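Long-range contacts in phosphoglycerate kinase (Coxiella burnetii, PDB 4NG4), which catalyses the reversible phosphoryl transfer between ATP and (2R)-3-phosphoglycerate, giving ADP and (2R)-3-phospho-glyceroyl phosphate, a step of glycolysis: residues Gly327-Ile331 / Ala361-Phe366; Pro270-Ala276 / Phe300-Thr306; Trp322-Ile326 / Thr338-Ala342. All blocks are in the same frame, centred on the assembly; numbering follows the deposited sequence.

Contact 1. Residues Gly327-Ile331 / Ala361-Phe366; sequences GVFEI and AALDKF. With ADP (adenosine-5'-diphosphate), chain E.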
loop_
_atom_site.group_PDB
_atom_site.type_symbol
_atom_site.label_atom_id
_atom_site.label_comp_id
_atom_site.label_asym_id
_atom_site.label_seq_id
_atom_site.Cartn_x
_atom_site.Cartn_y
_atom_site.Cartn_z
ATOM N N GLY A 327 -15.567 10.494 -3.747
ATOM C CA GLY A 327 -16.656 10.438 -4.715
ATOM C C GLY A 327 -16.259 9.680 -5.966
ATOM O O GLY A 327 -15.122 9.215 -6.102
ATOM N N VAL A 328 -17.193 9.553 -6.892
ATOM C CA VAL A 328 -16.935 8.854 -8.129
ATOM C C VAL A 328 -16.106 9.759 -9.020
ATOM O O VAL A 328 -16.560 10.225 -10.073
ATOM C CB VAL A 328 -18.248 8.454 -8.831
ATOM C CG1 VAL A 328 -17.957 7.515 -10.012
ATOM C CG2 VAL A 328 -19.217 7.799 -7.832
ATOM N N PHE A 329 -14.864 9.984 -8.606
ATOM C CA PHE A 329 -13.963 10.933 -9.274
ATOM C C PHE A 329 -13.707 10.648 -10.754
ATOM O O PHE A 329 -13.304 11.542 -11.478
ATOM C CB PHE A 329 -12.606 10.938 -8.557
ATOM C CG PHE A 329 -11.723 9.762 -8.924
ATOM C CD1 PHE A 329 -11.876 8.538 -8.295
ATOM C CD2 PHE A 329 -10.753 9.882 -9.926
ATOM C CE1 PHE A 329 -11.075 7.461 -8.641
ATOM C CE2 PHE A 329 -9.950 8.800 -10.269
ATOM C CZ PHE A 329 -10.116 7.591 -9.631
ATOM N N GLU A 330 -13.883 9.395 -11.182
ATOM C CA GLU A 330 -13.563 8.985 -12.569
ATOM C C GLU A 330 -14.430 9.705 -13.585
ATOM O O GLU A 330 -13.952 10.087 -14.645
ATOM C CB GLU A 330 -13.711 7.469 -12.767
ATOM C CG GLU A 330 -12.836 6.594 -11.832
ATOM C CD GLU A 330 -13.561 6.143 -10.548
ATOM O OE1 GLU A 330 -14.643 6.692 -10.221
ATOM O OE2 GLU A 330 -13.044 5.237 -9.859
ATOM N N ILE A 331 -15.708 9.877 -13.261
ATOM C CA ILE A 331 -16.595 10.710 -14.061
ATOM C C ILE A 331 -16.489 12.134 -13.512
ATOM O O ILE A 331 -16.299 12.322 -12.313
ATOM C CB ILE A 331 -18.051 10.164 -14.071
ATOM C CG1 ILE A 331 -18.882 10.844 -15.158
ATOM C CG2 ILE A 331 -18.698 10.326 -12.737
ATOM C CD1 ILE A 331 -18.432 10.470 -16.583
ATOM N N ALA A 361 -4.725 6.660 -8.515
ATOM C CA ALA A 361 -5.304 6.983 -9.809
ATOM C C ALA A 361 -5.855 8.410 -9.803
ATOM O O ALA A 361 -5.619 9.175 -10.741
ATOM C CB ALA A 361 -6.379 5.984 -10.176
ATOM N N ALA A 362 -6.555 8.777 -8.727
ATOM C CA ALA A 362 -7.063 10.152 -8.556
ATOM C C ALA A 362 -5.923 11.175 -8.549
ATOM O O ALA A 362 -5.890 12.093 -9.359
ATOM C CB ALA A 362 -7.856 10.263 -7.288
ATOM N N LEU A 363 -4.989 10.997 -7.624
ATOM C CA LEU A 363 -3.814 11.857 -7.521
ATOM C C LEU A 363 -3.075 12.027 -8.847
ATOM O O LEU A 363 -2.466 13.064 -9.104
ATOM C CB LEU A 363 -2.848 11.291 -6.482
ATOM C CG LEU A 363 -3.279 11.410 -5.030
ATOM C CD1 LEU A 363 -2.138 10.923 -4.156
ATOM C CD2 LEU A 363 -3.657 12.845 -4.687
ATOM N N ASP A 364 -3.123 10.999 -9.676
ATOM C CA ASP A 364 -2.574 11.075 -11.018
ATOM C C ASP A 364 -3.458 11.963 -11.906
ATOM O O ASP A 364 -2.946 12.822 -12.603
ATOM C CB ASP A 364 -2.447 9.667 -11.600
ATOM C CG ASP A 364 -1.677 9.626 -12.885
ATOM O OD1 ASP A 364 -1.142 10.669 -13.339
ATOM O OD2 ASP A 364 -1.612 8.516 -13.447
ATOM N N LYS A 365 -4.775 11.775 -11.857
ATOM C CA LYS A 365 -5.701 12.514 -12.725
ATOM C C LYS A 365 -5.668 14.007 -12.497
ATOM O O LYS A 365 -5.784 14.789 -13.439
ATOM C CB LYS A 365 -7.138 12.038 -12.516
ATOM C CG LYS A 365 -8.153 12.724 -13.432
ATOM C CD LYS A 365 -9.497 12.029 -13.394
ATOM C CE LYS A 365 -10.324 12.351 -14.607
ATOM N NZ LYS A 365 -11.671 11.777 -14.455
ATOM N N PHE A 366 -5.525 14.396 -11.240
ATOM C CA PHE A 366 -5.474 15.804 -10.859
ATOM C C PHE A 366 -4.032 16.342 -10.870
ATOM O O PHE A 366 -3.794 17.492 -10.496
ATOM C CB PHE A 366 -6.085 15.981 -9.458
ATOM C CG PHE A 366 -7.431 15.314 -9.277
ATOM C CD1 PHE A 366 -8.437 15.460 -10.228
ATOM C CD2 PHE A 366 -7.698 14.562 -8.138
ATOM C CE1 PHE A 366 -9.676 14.857 -10.056
ATOM C CE2 PHE A 366 -8.945 13.959 -7.944
ATOM C CZ PHE A 366 -9.932 14.111 -8.906
HETATM P PB ADP E . -8.564 2.705 -3.015
HETATM O O1B ADP E . -8.078 4.056 -3.478
HETATM O O2B ADP E . -8.363 1.610 -4.044
HETATM O O3B ADP E . -8.136 2.338 -1.614
HETATM P PA ADP E . -11.243 1.756 -2.612
HETATM O O1A ADP E . -10.728 0.453 -3.173
HETATM O O2A ADP E . -11.621 1.790 -1.154
HETATM O O3A ADP E . -10.163 2.935 -2.877
HETATM O "O5'" ADP E . -12.530 2.154 -3.513
HETATM C "C5'" ADP E . -12.553 3.304 -4.369
HETATM C "C4'" ADP E . -13.451 3.062 -5.573
HETATM O "O4'" ADP E . -14.821 3.066 -5.153
HETATM C "C3'" ADP E . -13.280 4.141 -6.644
HETATM O "O3'" ADP E . -12.858 3.566 -7.890
HETATM C "C2'" ADP E . -14.634 4.836 -6.739
HETATM O "O2'" ADP E . -15.066 5.043 -8.087
HETATM C "C1'" ADP E . -15.610 3.934 -5.981
HETATM N N9 ADP E . -16.600 4.738 -5.194
HETATM C C8 ADP E . -16.326 5.618 -4.200
HETATM N N7 ADP E . -17.473 6.171 -3.726
HETATM C C5 ADP E . -18.510 5.646 -4.411
HETATM C C6 ADP E . -19.987 5.789 -4.413
HETATM N N6 ADP E . -20.623 6.632 -3.563
HETATM N N1 ADP E . -20.685 5.034 -5.301
HETATM C C2 ADP E . -20.099 4.180 -6.173
HETATM N N3 ADP E . -18.764 4.008 -6.223
HETATM C C4 ADP E . -17.931 4.698 -5.385
#
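Two overlapping turns carry the ribose-binding glutamate of the ADP pocket up against the C-terminal end of helix 357-365, in the nucleotide-binding domain of phosphoglycerate kinase. An inverse gamma turn centred on Val328 overlaps a type I beta turn from Val328 to Ile331, and together they send the neighbouring side chains of Phe329 and Glu330 different ways. Phe329, with chi1 p (79°), points toward the helix and supplies most of the contact on its side. Its ring lies against Ala362: CE2 comes within 3.6 Å of Ala362 CA, and Ala362 CB sits over the ring face in a CH-pi contact, 4.0 Å from the centroid and 14° off the normal. Phe329 CZ also reaches Ala361 CB at 4.1 Å, while Phe329 CB touches Phe366 CZ at 4.2 Å, so the ring of Phe366 closes the base of the phenylalanine; helix 336-347 packs on both aromatic residues through Thr338. Lys365 is extended, with all four chi angles t, which carries its ammonium group past the edge of the Phe329 ring to the backbone of the turn. There Lys365 NZ makes a weak hydrogen bond to Phe329 O (3.4 Å) and lies 2.8 Å from Glu330 O. Glu330 leaves the backbone away from the helix; its m chi1 and a chi2 of 94° fold the carboxylate round to the nucleotide. Both carboxylate oxygens, OE1 and OE2, lie 2.7 Å from ADP O2', and ADP O3' donates a 2.6 Å hydrogen bond to Glu330 OE2.

Contact 2. Residues Pro270-Ala276 / Phe300-Thr306; sequences PVDVIVA and FDVGPNT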
loop_
_atom_site.group_PDB
_atom_site.type_symbol
_atom_site.label_atom_id
_atom_site.label_comp_id
_atom_site.label_asym_id
_atom_site.label_seq_id
_atom_site.Cartn_x
_atom_site.Cartn_y
_atom_site.Cartn_z
ATOM N N PRO A 270 -21.029 13.250 5.669
ATOM C CA PRO A 270 -21.514 14.202 4.654
ATOM C C PRO A 270 -22.809 14.858 5.076
ATOM O O PRO A 270 -23.760 14.136 5.393
ATOM C CB PRO A 270 -21.756 13.315 3.425
ATOM C CG PRO A 270 -20.823 12.148 3.603
ATOM C CD PRO A 270 -20.730 11.924 5.092
ATOM N N VAL A 271 -22.848 16.196 5.096
ATOM C CA VAL A 271 -24.115 16.923 5.336
ATOM C C VAL A 271 -24.790 17.326 4.010
ATOM O O VAL A 271 -26.017 17.420 3.936
ATOM C CB VAL A 271 -23.946 18.149 6.255
ATOM C CG1 VAL A 271 -23.072 17.813 7.439
ATOM C CG2 VAL A 271 -23.363 19.304 5.490
ATOM N N ASP A 272 -23.991 17.559 2.971
ATOM C CA ASP A 272 -24.511 17.758 1.613
ATOM C C ASP A 272 -23.789 16.859 0.595
ATOM O O ASP A 272 -22.617 16.538 0.775
ATOM C CB ASP A 272 -24.464 19.247 1.199
ATOM C CG ASP A 272 -23.060 19.870 1.272
ATOM O OD1 ASP A 272 -22.077 19.194 1.642
ATOM O OD2 ASP A 272 -22.952 21.069 0.944
ATOM N N VAL A 273 -24.506 16.457 -0.458
ATOM C CA VAL A 273 -24.015 15.493 -1.464
ATOM C C VAL A 273 -24.470 15.875 -2.870
ATOM O O VAL A 273 -25.401 16.659 -3.026
ATOM C CB VAL A 273 -24.560 14.063 -1.189
ATOM C CG1 VAL A 273 -23.953 13.469 0.073
ATOM C CG2 VAL A 273 -26.071 14.079 -1.093
ATOM N N ILE A 274 -23.834 15.332 -3.900
ATOM C CA ILE A 274 -24.368 15.534 -5.241
ATOM C C ILE A 274 -24.927 14.243 -5.798
ATOM O O ILE A 274 -24.254 13.218 -5.827
ATOM C CB ILE A 274 -23.363 16.148 -6.220
ATOM C CG1 ILE A 274 -24.047 16.460 -7.551
ATOM C CG2 ILE A 274 -22.234 15.210 -6.482
ATOM C CD1 ILE A 274 -23.518 17.739 -8.225
ATOM N N VAL A 275 -26.171 14.322 -6.247
ATOM C CA VAL A 275 -26.935 13.156 -6.645
ATOM C C VAL A 275 -27.369 13.268 -8.090
ATOM O O VAL A 275 -27.473 14.354 -8.638
ATOM C CB VAL A 275 -28.198 12.955 -5.744
ATOM C CG1 VAL A 275 -27.836 13.008 -4.278
ATOM C CG2 VAL A 275 -29.259 13.998 -6.026
ATOM N N ALA A 276 -27.601 12.117 -8.700
ATOM C CA ALA A 276 -28.129 12.017 -10.048
ATOM C C ALA A 276 -28.916 10.723 -10.087
ATOM O O ALA A 276 -28.781 9.889 -9.189
ATOM C CB ALA A 276 -27.009 11.987 -11.060
ATOM N N PHE A 300 -23.131 10.366 -5.352
ATOM C CA PHE A 300 -21.867 10.156 -6.063
ATOM C C PHE A 300 -20.716 11.071 -5.615
ATOM O O PHE A 300 -19.574 10.907 -6.046
ATOM C CB PHE A 300 -22.088 10.346 -7.558
ATOM C CG PHE A 300 -23.161 9.455 -8.141
ATOM C CD1 PHE A 300 -23.159 8.097 -7.905
ATOM C CD2 PHE A 300 -24.155 9.982 -8.939
ATOM C CE1 PHE A 300 -24.124 7.281 -8.455
ATOM C CE2 PHE A 300 -25.117 9.176 -9.487
ATOM C CZ PHE A 300 -25.101 7.817 -9.244
ATOM N N ASP A 301 -21.006 12.042 -4.764
ATOM C CA ASP A 301 -19.972 12.962 -4.298
ATOM C C ASP A 301 -20.473 13.708 -3.084
ATOM O O ASP A 301 -21.670 13.754 -2.833
ATOM C CB ASP A 301 -19.585 13.978 -5.399
ATOM C CG ASP A 301 -18.109 14.414 -5.335
ATOM O OD1 ASP A 301 -17.331 13.892 -4.491
ATOM O OD2 ASP A 301 -17.728 15.302 -6.148
ATOM N N VAL A 302 -19.542 14.274 -2.327
ATOM C CA VAL A 302 -19.875 15.214 -1.269
ATOM C C VAL A 302 -20.217 16.549 -1.890
ATOM O O VAL A 302 -19.903 16.814 -3.050
ATOM C CB VAL A 302 -18.688 15.458 -0.318
ATOM C CG1 VAL A 302 -18.268 14.163 0.380
ATOM C CG2 VAL A 302 -17.516 16.084 -1.089
ATOM N N GLY A 303 -20.851 17.395 -1.093
ATOM C CA GLY A 303 -21.184 18.760 -1.500
ATOM C C GLY A 303 -20.179 19.776 -0.985
ATOM O O GLY A 303 -19.200 19.406 -0.330
ATOM N N PRO A 304 -20.419 21.068 -1.269
ATOM C CA PRO A 304 -19.479 22.108 -0.880
ATOM C C PRO A 304 -19.331 22.268 0.645
ATOM O O PRO A 304 -18.209 22.438 1.129
ATOM C CB PRO A 304 -20.071 23.363 -1.534
ATOM C CG PRO A 304 -21.501 23.084 -1.645
ATOM C CD PRO A 304 -21.602 21.632 -1.945
ATOM N N ASN A 305 -20.443 22.203 1.385
ATOM C CA ASN A 305 -20.426 22.330 2.861
ATOM C C ASN A 305 -19.595 21.244 3.498
ATOM O O ASN A 305 -18.792 21.513 4.395
ATOM C CB ASN A 305 -21.835 22.272 3.464
ATOM C CG ASN A 305 -21.882 22.773 4.899
ATOM O OD1 ASN A 305 -21.782 22.002 5.849
ATOM N ND2 ASN A 305 -22.033 24.072 5.059
ATOM N N THR A 306 -19.784 20.021 3.015
ATOM C CA THR A 306 -19.003 18.887 3.474
ATOM C C THR A 306 -17.534 19.068 3.127
ATOM O O THR A 306 -16.689 19.054 4.018
ATOM C CB THR A 306 -19.510 17.557 2.876
ATOM O OG1 THR A 306 -20.917 17.404 3.117
ATOM C CG2 THR A 306 -18.752 16.376 3.493
#
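The carboxylate of Asp272 gathers the polar groups at the start of helix 304-316. Its OD1 accepts from Thr306 OG1 (2.6 Å) and from Thr306 N (2.8 Å), and its OD2 accepts from Asn305 N (2.8 Å), so both oxygens receive amides near the helix start although Asp272 lies some thirty residues earlier in the chain. A p chi1 brings the group to this position. Thr306 OG1 in turn takes a weak bond from Val271 N (3.0 Å). The backbones then run on antiparallel: Gly303 N bonds to Asp272 O at 2.7 Å, Ile274 N to Asp301 O at 2.9 Å and Phe300 N to Ile274 O at 3.1 Å. Between these bonds Val273 and Val302 form a non-hydrogen-bonded pair, their CA atoms only 4.2 Å apart and their side chains diverging. Gly303 lies so close to the side chain of Asp272 that a CB there would clash with Asp272 CG.

Farther out, Ile274 CG2 presses on Asp301 CB at 3.1 Å, and Ala276 CB meets the edge of the Phe300 ring at CE2, 3.7 Å away. Phe300 also meets the ring of Phe334. Val302 points away from the strand, onto Ile326 and Tyr310. The end of Asp301 likewise leads away: its OD2 accepts a hydrogen bond from Gly337 N, and Asp301, whose OD1 is the nearer oxygen to the metal, forms the magnesium site with Phe334 and Thr338. Strand 272-276 is the middle of a small antiparallel three-stranded sheet in the nucleotide-binding domain, whose edge strand 298-300 leads through the metal-site aspartate into a helix.

Contact 3. Residues Trp322-Ile326 / Thr338-Ala342; sequences WNGPI and TRALA. With MG (magnesium ion), chain D; ADP (adenosine-5'-diphosphate), chain E.
The extended end of strand 319-323 gives way to a loop, in which Gly324 takes positive phi (118/128°), Pro325 is extended and Ile326, chi1 p, turns (-101/5°). Residues 338-342, within helix 336-347, pack beside it, nearest at Ile326 and Thr338 (CA-CA 5.5 Å). Thr338, chi1 m, points at the loop: its OG1 binds magnesium at 2.4 Å and accepts a weak bond from Ile326 N (3.3 Å), while its CG2 lies 3.8 Å from Pro325 CB. Leu341 (t, p) follows one helical turn on; its CD2 sits over the five-membered ring of Trp322 in a CH-pi contact, 4.1 Å from the centroid, and 4.1 Å from Ile326 CG2. Ala342 CB touches Trp322 CH2 at 3.9 Å. Trp322, chi1 t and chi2 35°, is fixed by NE1 donating to Gly324 O (2.8 Å). Asn323 ND2 reaches ADP O3B in a weak bond (2.6 Å). This is the first strand-to-helix packing of a beta-alpha-beta unit (319-323, 336-347, 351-354) whose strand-end loop lines the ADP phosphate site.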
loop_
_atom_site.group_PDB
_atom_site.type_symbol
_atom_site.label_atom_id
_atom_site.label_comp_id
_atom_site.label_asym_id
_atom_site.label_seq_id
_atom_site.Cartn_x
_atom_site.Cartn_y
_atom_site.Cartn_z
ATOM N N TRP A 322 -4.466 9.082 4.131
ATOM C CA TRP A 322 -5.628 9.077 3.239
ATOM C C TRP A 322 -5.627 7.899 2.255
ATOM O O TRP A 322 -4.714 7.752 1.454
ATOM C CB TRP A 322 -5.706 10.403 2.499
ATOM C CG TRP A 322 -6.649 10.423 1.351
ATOM C CD1 TRP A 322 -7.850 9.773 1.249
ATOM C CD2 TRP A 322 -6.485 11.143 0.132
ATOM N NE1 TRP A 322 -8.427 10.034 0.029
ATOM C CE2 TRP A 322 -7.610 10.879 -0.669
ATOM C CE3 TRP A 322 -5.490 11.974 -0.367
ATOM C CZ2 TRP A 322 -7.761 11.422 -1.940
ATOM C CZ3 TRP A 322 -5.643 12.507 -1.636
ATOM C CH2 TRP A 322 -6.765 12.224 -2.407
ATOM N N ASN A 323 -6.678 7.082 2.344
ATOM C CA ASN A 323 -6.867 5.896 1.543
ATOM C C ASN A 323 -8.284 5.831 1.027
ATOM O O ASN A 323 -9.191 5.435 1.754
ATOM C CB ASN A 323 -6.607 4.656 2.387
ATOM C CG ASN A 323 -7.066 3.378 1.703
ATOM O OD1 ASN A 323 -7.679 2.511 2.332
ATOM N ND2 ASN A 323 -6.794 3.264 0.407
ATOM N N GLY A 324 -8.478 6.221 -0.223
ATOM C CA GLY A 324 -9.769 6.067 -0.885
ATOM C C GLY A 324 -10.407 7.377 -1.313
ATOM O O GLY A 324 -10.560 8.304 -0.501
ATOM N N PRO A 325 -10.808 7.466 -2.590
ATOM C CA PRO A 325 -11.498 8.669 -3.069
ATOM C C PRO A 325 -12.905 8.770 -2.475
ATOM O O PRO A 325 -13.552 7.738 -2.221
ATOM C CB PRO A 325 -11.564 8.458 -4.570
ATOM C CG PRO A 325 -11.645 6.963 -4.725
ATOM C CD PRO A 325 -10.887 6.361 -3.562
ATOM N N ILE A 326 -13.361 10.005 -2.257
ATOM C CA ILE A 326 -14.605 10.277 -1.516
ATOM C C ILE A 326 -15.791 10.602 -2.434
ATOM O O ILE A 326 -16.884 10.936 -1.958
ATOM C CB ILE A 326 -14.409 11.388 -0.466
ATOM C CG1 ILE A 326 -13.922 12.685 -1.114
ATOM C CG2 ILE A 326 -13.419 10.932 0.614
ATOM C CD1 ILE A 326 -14.991 13.700 -1.297
ATOM N N THR A 338 -13.404 15.032 -4.502
ATOM C CA THR A 338 -12.151 14.316 -4.313
ATOM C C THR A 338 -10.971 15.196 -4.697
ATOM O O THR A 338 -9.944 15.149 -4.049
ATOM C CB THR A 338 -12.146 12.999 -5.085
ATOM O OG1 THR A 338 -13.281 12.234 -4.673
ATOM C CG2 THR A 338 -10.870 12.197 -4.829
ATOM N N ARG A 339 -11.115 16.008 -5.735
ATOM C CA ARG A 339 -10.094 17.016 -6.054
ATOM C C ARG A 339 -9.927 18.004 -4.895
ATOM O O ARG A 339 -8.837 18.176 -4.369
ATOM C CB ARG A 339 -10.462 17.787 -7.321
ATOM C CG ARG A 339 -9.297 18.579 -7.927
ATOM C CD ARG A 339 -9.798 19.680 -8.849
ATOM N NE ARG A 339 -11.017 19.246 -9.546
ATOM C CZ ARG A 339 -11.046 18.586 -10.701
ATOM N NH1 ARG A 339 -9.916 18.284 -11.351
ATOM N NH2 ARG A 339 -12.220 18.236 -11.214
ATOM N N ALA A 340 -11.031 18.628 -4.494
ATOM C CA ALA A 340 -11.041 19.564 -3.379
ATOM C C ALA A 340 -10.227 19.011 -2.237
ATOM O O ALA A 340 -9.376 19.688 -1.695
ATOM C CB ALA A 340 -12.459 19.822 -2.921
ATOM N N LEU A 341 -10.508 17.762 -1.886
ATOM C CA LEU A 341 -9.822 17.093 -0.795
ATOM C C LEU A 341 -8.345 16.965 -1.124
ATOM O O LEU A 341 -7.489 17.325 -0.319
ATOM C CB LEU A 341 -10.438 15.716 -0.539
ATOM C CG LEU A 341 -9.765 14.863 0.550
ATOM C CD1 LEU A 341 -10.072 15.405 1.944
ATOM C CD2 LEU A 341 -10.200 13.404 0.426
ATOM N N ALA A 342 -8.047 16.455 -2.310
ATOM C CA ALA A 342 -6.662 16.226 -2.712
ATOM C C ALA A 342 -5.867 17.523 -2.604
ATOM O O ALA A 342 -4.782 17.545 -2.030
ATOM C CB ALA A 342 -6.608 15.683 -4.121
HETATM MG MG MG D . -15.152 13.009 -5.910
HETATM P PB ADP E . -8.564 2.705 -3.015
HETATM O O1B ADP E . -8.078 4.056 -3.478
HETATM O O2B ADP E . -8.363 1.610 -4.044
HETATM O O3B ADP E . -8.136 2.338 -1.614
HETATM P PA ADP E . -11.243 1.756 -2.612
HETATM O O1A ADP E . -10.728 0.453 -3.173
HETATM O O2A ADP E . -11.621 1.790 -1.154
HETATM O O3A ADP E . -10.163 2.935 -2.877
HETATM O "O5'" ADP E . -12.530 2.154 -3.513
HETATM C "C5'" ADP E . -12.553 3.304 -4.369
HETATM C "C4'" ADP E . -13.451 3.062 -5.573
HETATM O "O4'" ADP E . -14.821 3.066 -5.153
HETATM C "C3'" ADP E . -13.280 4.141 -6.644
HETATM O "O3'" ADP E . -12.858 3.566 -7.890
HETATM C "C2'" ADP E . -14.634 4.836 -6.739
HETATM O "O2'" ADP E . -15.066 5.043 -8.087
HETATM C "C1'" ADP E . -15.610 3.934 -5.981
HETATM N N9 ADP E . -16.600 4.738 -5.194
HETATM C C8 ADP E . -16.326 5.618 -4.200
HETATM N N7 ADP E . -17.473 6.171 -3.726
HETATM C C5 ADP E . -18.510 5.646 -4.411
HETATM C C6 ADP E . -19.987 5.789 -4.413
HETATM N N6 ADP E . -20.623 6.632 -3.563
HETATM N N1 ADP E . -20.685 5.034 -5.301
HETATM C C2 ADP E . -20.099 4.180 -6.173
HETATM N N3 ADP E . -18.764 4.008 -6.223
HETATM C C4 ADP E . -17.931 4.698 -5.385
#

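Contacts 1 and 3 lie closest, their centres 8 Å apart, and both touch ADP: contact 1 at the ribose, contact 3 at the phosphates. They interlock along the chain, since their segments alternate, and Leu363 CD2 packs on Trp322 CZ3 at 3.7 Å. Contact 2 is farther out, 13 Å from contact 3 and 16 Å from contact 1 between centres, but Val302 CG2 meets Ile326 CD1 at 3.5 Å, and Val328 N lies 2.9 Å from Phe300 O, probably hydrogen-bonded. The magnesium ion joins contacts 2 and 3 through Asp301 and Thr338. It lies far from ADP O1B, so in this structure it does not coordinate the diphosphate.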